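Local coordinates for protein transcription regulator (PDB 3CRJ) that probably binds operator DNA through a helix-turn-helix domain as a TetR-family transcription regulator and, as is usual in that family, pairs as a dimer, at the interface of chains A and B. Residues are numbered along the deposited sequence; one frame, centred on the assembly and turned at random. Chains: chain A/B, Transcription regulator.

Contact 1 and contact 2 lie about 13 Å apart, between their C-alpha centres, along one interface between the two copies. Both draw on helices 156-176 and 181-198. Chain A's helix 156-176 supplies A:Arg161, A:Leu164, A:Thr165 and A:Asp168 to contact 1 and A:His158 and A:Ser162 to contact 2, while chain B's helix 181-198 runs from B:Glu182 in the first to B:Glu192 in the second. Two-fold symmetry repeats each contact with the chains exchanged. These last two helices form a polar seam, with salt bridges in contact 1 and hydrogen bonds in contact 2, to which helix 121-148 adds A:Asp131, consistent with the usual TetR dimer.

Contact 1: the interface of chains A and B. Residues chain A 131, 161, 164-165, 168; chain B 173, 176-177, 182.
B:Arg173 starts with its CG anti to the carbonyl carbon (chi1 -70°), runs straight through chi2 and bends at chi3 (58°), which turns its guanidinium toward the carboxylates of A:Asp131 and A:Asp168. A:Asp131 answers from a neighbouring helix with CG anti to its backbone N (chi1 -170°), which brings OD1 to NH1. The terminal nitrogen NH1 of B:Arg173 is shared between the two acids. It gives a nearly straight hydrogen bond of 2.7 Å to A:Asp131 OD1, which lies in the guanidinium plane although the donor stands above the carboxylate plane. The second bond, from B:Arg173 NH1 to A:Asp168 OD2 (2.8 Å), arrives nearly along the C-O axis, and here the carboxylate and guanidinium are almost coplanar. Both pairs are also salt bridges. On the other side of the guanidinium, B:Arg173 NE bonds to B:Glu182 OE1 of its own chain (2.7 Å), so carboxylate oxygens from three acids line the rim of one cation. A:Leu164 CB lies over one face, towards the rim, and B:Leu177 CD1 over the other, so that the two leucines sandwich the group and probably restrict its tilting. A:Thr165 and the CB of A:Asp168 pack along the aliphatic stem.

B:Glu182 also meets A:Arg161 in a salt bridge, with A:Arg161 NH1 2.9 Å from B:Glu182 OE1. The carboxylate is modelled over the guanidinium face, a close stacking that is doubtful in detail. The N-H groups point elsewhere, so charge attraction probably links them. With two arginines beside it, B:Glu182 would probably stay ionised.

A:Arg161 to A:Asp168 lie on helix 156-176 and A:Asp131 on helix 121-148. B:Arg173 comes from the last turns of the partner's helix 156-176, B:Leu177 lies just past the end of that helix and B:Glu182 in the first turn of helix 181-198, so the cluster sits at the bend between the partner's last two helices.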
# COMPACT_ATOMS: atom_id res chain seq x y z
N ASP A 131 5.90 0.13 -11.75
CA ASP A 131 5.45 1.49 -11.55
C ASP A 131 5.80 2.39 -12.75
O ASP A 131 4.89 3.06 -13.24
CB ASP A 131 6.02 2.04 -10.26
CG ASP A 131 5.41 3.36 -9.87
OD1 ASP A 131 4.17 3.46 -9.69
OD2 ASP A 131 6.19 4.30 -9.72
N ARG A 161 1.07 10.90 -11.22
CA ARG A 161 1.54 10.51 -9.90
C ARG A 161 0.35 10.37 -8.94
O ARG A 161 0.29 9.42 -8.14
CB ARG A 161 2.56 11.52 -9.37
CG ARG A 161 2.65 11.56 -7.85
CD ARG A 161 3.00 10.20 -7.23
NE ARG A 161 4.35 9.79 -7.60
CZ ARG A 161 5.45 10.23 -6.99
NH1 ARG A 161 5.37 11.07 -5.96
NH2 ARG A 161 6.64 9.81 -7.41
N LEU A 164 -1.39 7.31 -9.54
CA LEU A 164 -0.55 6.20 -9.09
C LEU A 164 -0.80 5.93 -7.62
O LEU A 164 -0.78 4.77 -7.19
CB LEU A 164 0.94 6.50 -9.30
CG LEU A 164 1.69 5.90 -10.49
CD1 LEU A 164 0.76 5.51 -11.65
CD2 LEU A 164 2.79 6.89 -10.96
N THR A 165 -1.02 7.01 -6.88
CA THR A 165 -1.23 6.91 -5.45
C THR A 165 -2.56 6.23 -5.17
O THR A 165 -2.62 5.26 -4.40
CB THR A 165 -1.14 8.27 -4.76
OG1 THR A 165 0.14 8.85 -5.04
CG2 THR A 165 -1.30 8.08 -3.25
N ASP A 168 -2.15 2.53 -5.85
CA ASP A 168 -1.48 1.83 -4.77
C ASP A 168 -2.26 1.87 -3.46
O ASP A 168 -2.12 0.96 -2.66
CB ASP A 168 -0.03 2.28 -4.59
CG ASP A 168 0.89 1.73 -5.68
OD1 ASP A 168 0.72 0.54 -6.09
OD2 ASP A 168 1.77 2.47 -6.17
N ARG B 173 3.67 3.78 -1.19
CA ARG B 173 4.59 4.22 -2.22
C ARG B 173 5.86 4.81 -1.64
O ARG B 173 6.93 4.62 -2.19
CB ARG B 173 3.90 5.19 -3.14
CG ARG B 173 2.88 4.54 -4.00
CD ARG B 173 2.24 5.55 -4.93
NE ARG B 173 3.22 6.22 -5.80
CZ ARG B 173 3.65 5.73 -6.96
NH1 ARG B 173 3.21 4.54 -7.37
NH2 ARG B 173 4.52 6.40 -7.70
N MSE B 176 7.94 1.69 -0.72
CA MSE B 176 8.18 0.74 -1.81
C MSE B 176 9.17 1.36 -2.80
O MSE B 176 10.10 0.69 -3.26
CB MSE B 176 6.86 0.34 -2.48
CG MSE B 176 6.86 -0.98 -3.23
SE MSE B 176 5.42 -1.09 -4.62
CE MSE B 176 5.55 0.65 -5.49
N LEU B 177 8.98 2.65 -3.07
CA LEU B 177 9.86 3.37 -3.99
C LEU B 177 10.90 4.18 -3.23
O LEU B 177 11.64 4.95 -3.82
CB LEU B 177 9.06 4.29 -4.92
CG LEU B 177 7.79 3.67 -5.52
CD1 LEU B 177 6.90 4.76 -6.07
CD2 LEU B 177 8.07 2.56 -6.55
N GLU B 182 7.04 11.26 -1.66
CA GLU B 182 5.87 10.55 -2.09
C GLU B 182 4.66 10.93 -1.20
O GLU B 182 3.50 10.96 -1.65
CB GLU B 182 6.23 9.07 -2.02
CG GLU B 182 5.36 8.14 -2.80
CD GLU B 182 5.59 8.16 -4.28
OE1 GLU B 182 4.62 8.41 -5.00
OE2 GLU B 182 6.72 7.93 -4.73

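Contact 2: the interface of chains A and B. Residues chain A 158, 162, 193, 197; chain B 185, 188-189, 192.
The carboxylate oxygen OE1 of B:Glu192 is gripped by two side chains of chain A, the imidazole of A:His158 and the phenol of A:Tyr193. A:His158 NE2 donates from 2.9 Å to B:Glu192 OE1, which lies in the ring plane and receives the bond on its syn side, though somewhat out of the carboxylate plane. The hydroxyl of A:Tyr193 bonds to the same oxygen, OH to OE1 at 2.8 Å, from above the carboxylate plane and on the face opposite the histidine. B:Glu192 reaches this point because its chain is extended beyond CG (chi2 166°), so that it meets A:His158 tip to tip, with ring and carboxylate steeply turned against each other (75°).

B:Gln188 steadies the acid from its own helix, donating from its amide NE2 to B:Glu192 OE2 at 2.9 Å. Its amide also stacks on one face of the A:His158 imidazole, the two planes only 13° apart, and would limit rotation of the ring. The approach of B:Gln188 NE2 to A:His158 NE2 belongs to this stack, since the amide nitrogen lies above the ring. An alanine in place of B:Glu192 would probably leave A:His158 NE2 and A:Tyr193 OH without their common acceptor across the interface and the B:Gln188 amide freer to turn.

Beside the acid, A:Ser162 OG and B:Thr189 OG1 share a short hydrogen bond of 2.6 Å. Its undecided direction reflects a choice: either A:Ser162 turns its one hydrogen to B:Thr189 and gives up A:Tyr193 OH (3.0 Å from OG), or B:Thr189 turns its own to A:Ser162 and gives up the B:Thr185 carbonyl. A:Met197, present as selenomethionine, places CG over one face of the tyrosine ring and its selenium near the B:Glu192 carboxylate.

A:His158 and A:Ser162 occupy the start of helix 156-176, A:Tyr193 and A:Met197 the end of helix 181-198, and the partner presents successive turns of its own helix 181-198 to both.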
# COMPACT_ATOMS: atom_id res chain seq x y z
N HIS A 158 2.28 15.24 -12.41
CA HIS A 158 1.62 15.26 -11.13
C HIS A 158 0.23 14.66 -11.15
O HIS A 158 -0.18 14.00 -10.21
CB HIS A 158 1.53 16.64 -10.54
CG HIS A 158 0.72 16.65 -9.30
ND1 HIS A 158 1.24 16.27 -8.08
CD2 HIS A 158 -0.60 16.88 -9.09
CE1 HIS A 158 0.28 16.30 -7.17
NE2 HIS A 158 -0.85 16.66 -7.76
N SER A 162 -0.59 11.30 -9.03
CA SER A 162 -1.83 11.23 -8.29
C SER A 162 -2.63 9.95 -8.56
O SER A 162 -3.06 9.26 -7.61
CB SER A 162 -2.68 12.45 -8.58
OG SER A 162 -2.30 13.57 -7.78
N TYR A 193 -11.17 12.12 -9.59
CA TYR A 193 -9.93 12.87 -9.55
C TYR A 193 -9.57 13.36 -10.93
O TYR A 193 -9.23 14.55 -11.11
CB TYR A 193 -8.75 12.07 -9.00
CG TYR A 193 -7.50 12.91 -9.05
CD1 TYR A 193 -7.33 13.98 -8.17
CD2 TYR A 193 -6.53 12.67 -10.01
CE1 TYR A 193 -6.22 14.77 -8.23
CE2 TYR A 193 -5.41 13.47 -10.09
CZ TYR A 193 -5.26 14.52 -9.20
OH TYR A 193 -4.15 15.33 -9.29
N MSE A 197 -9.39 17.27 -12.72
CA MSE A 197 -8.15 17.84 -13.21
C MSE A 197 -8.20 18.11 -14.72
O MSE A 197 -7.75 19.16 -15.19
CB MSE A 197 -6.96 16.96 -12.83
CG MSE A 197 -6.80 16.76 -11.31
SE MSE A 197 -6.43 18.43 -10.34
CE MSE A 197 -8.20 18.92 -9.71
N THR B 185 3.52 14.72 -2.40
CA THR B 185 2.68 14.84 -3.60
C THR B 185 1.28 14.38 -3.27
O THR B 185 0.30 14.92 -3.76
CB THR B 185 3.24 14.07 -4.83
OG1 THR B 185 2.92 12.69 -4.72
CG2 THR B 185 4.75 14.24 -4.95
N GLN B 188 -0.77 17.16 -1.67
CA GLN B 188 -1.32 17.96 -2.75
C GLN B 188 -2.51 17.27 -3.43
O GLN B 188 -3.54 17.92 -3.62
CB GLN B 188 -0.24 18.31 -3.79
CG GLN B 188 -0.71 19.25 -4.88
CD GLN B 188 0.36 19.46 -5.99
OE1 GLN B 188 1.57 19.43 -5.71
NE2 GLN B 188 -0.09 19.64 -7.25
N THR B 189 -2.37 15.99 -3.77
CA THR B 189 -3.46 15.21 -4.36
C THR B 189 -4.67 15.32 -3.47
O THR B 189 -5.78 15.57 -3.94
CB THR B 189 -3.13 13.69 -4.47
OG1 THR B 189 -1.90 13.50 -5.18
CG2 THR B 189 -4.24 12.95 -5.20
N GLU B 192 -6.23 18.53 -3.67
CA GLU B 192 -6.84 18.71 -4.97
C GLU B 192 -8.18 17.99 -5.02
O GLU B 192 -9.17 18.55 -5.49
CB GLU B 192 -5.92 18.21 -6.08
CG GLU B 192 -4.79 19.16 -6.42
CD GLU B 192 -3.71 18.51 -7.27
OE1 GLU B 192 -3.68 17.26 -7.33
OE2 GLU B 192 -2.89 19.24 -7.88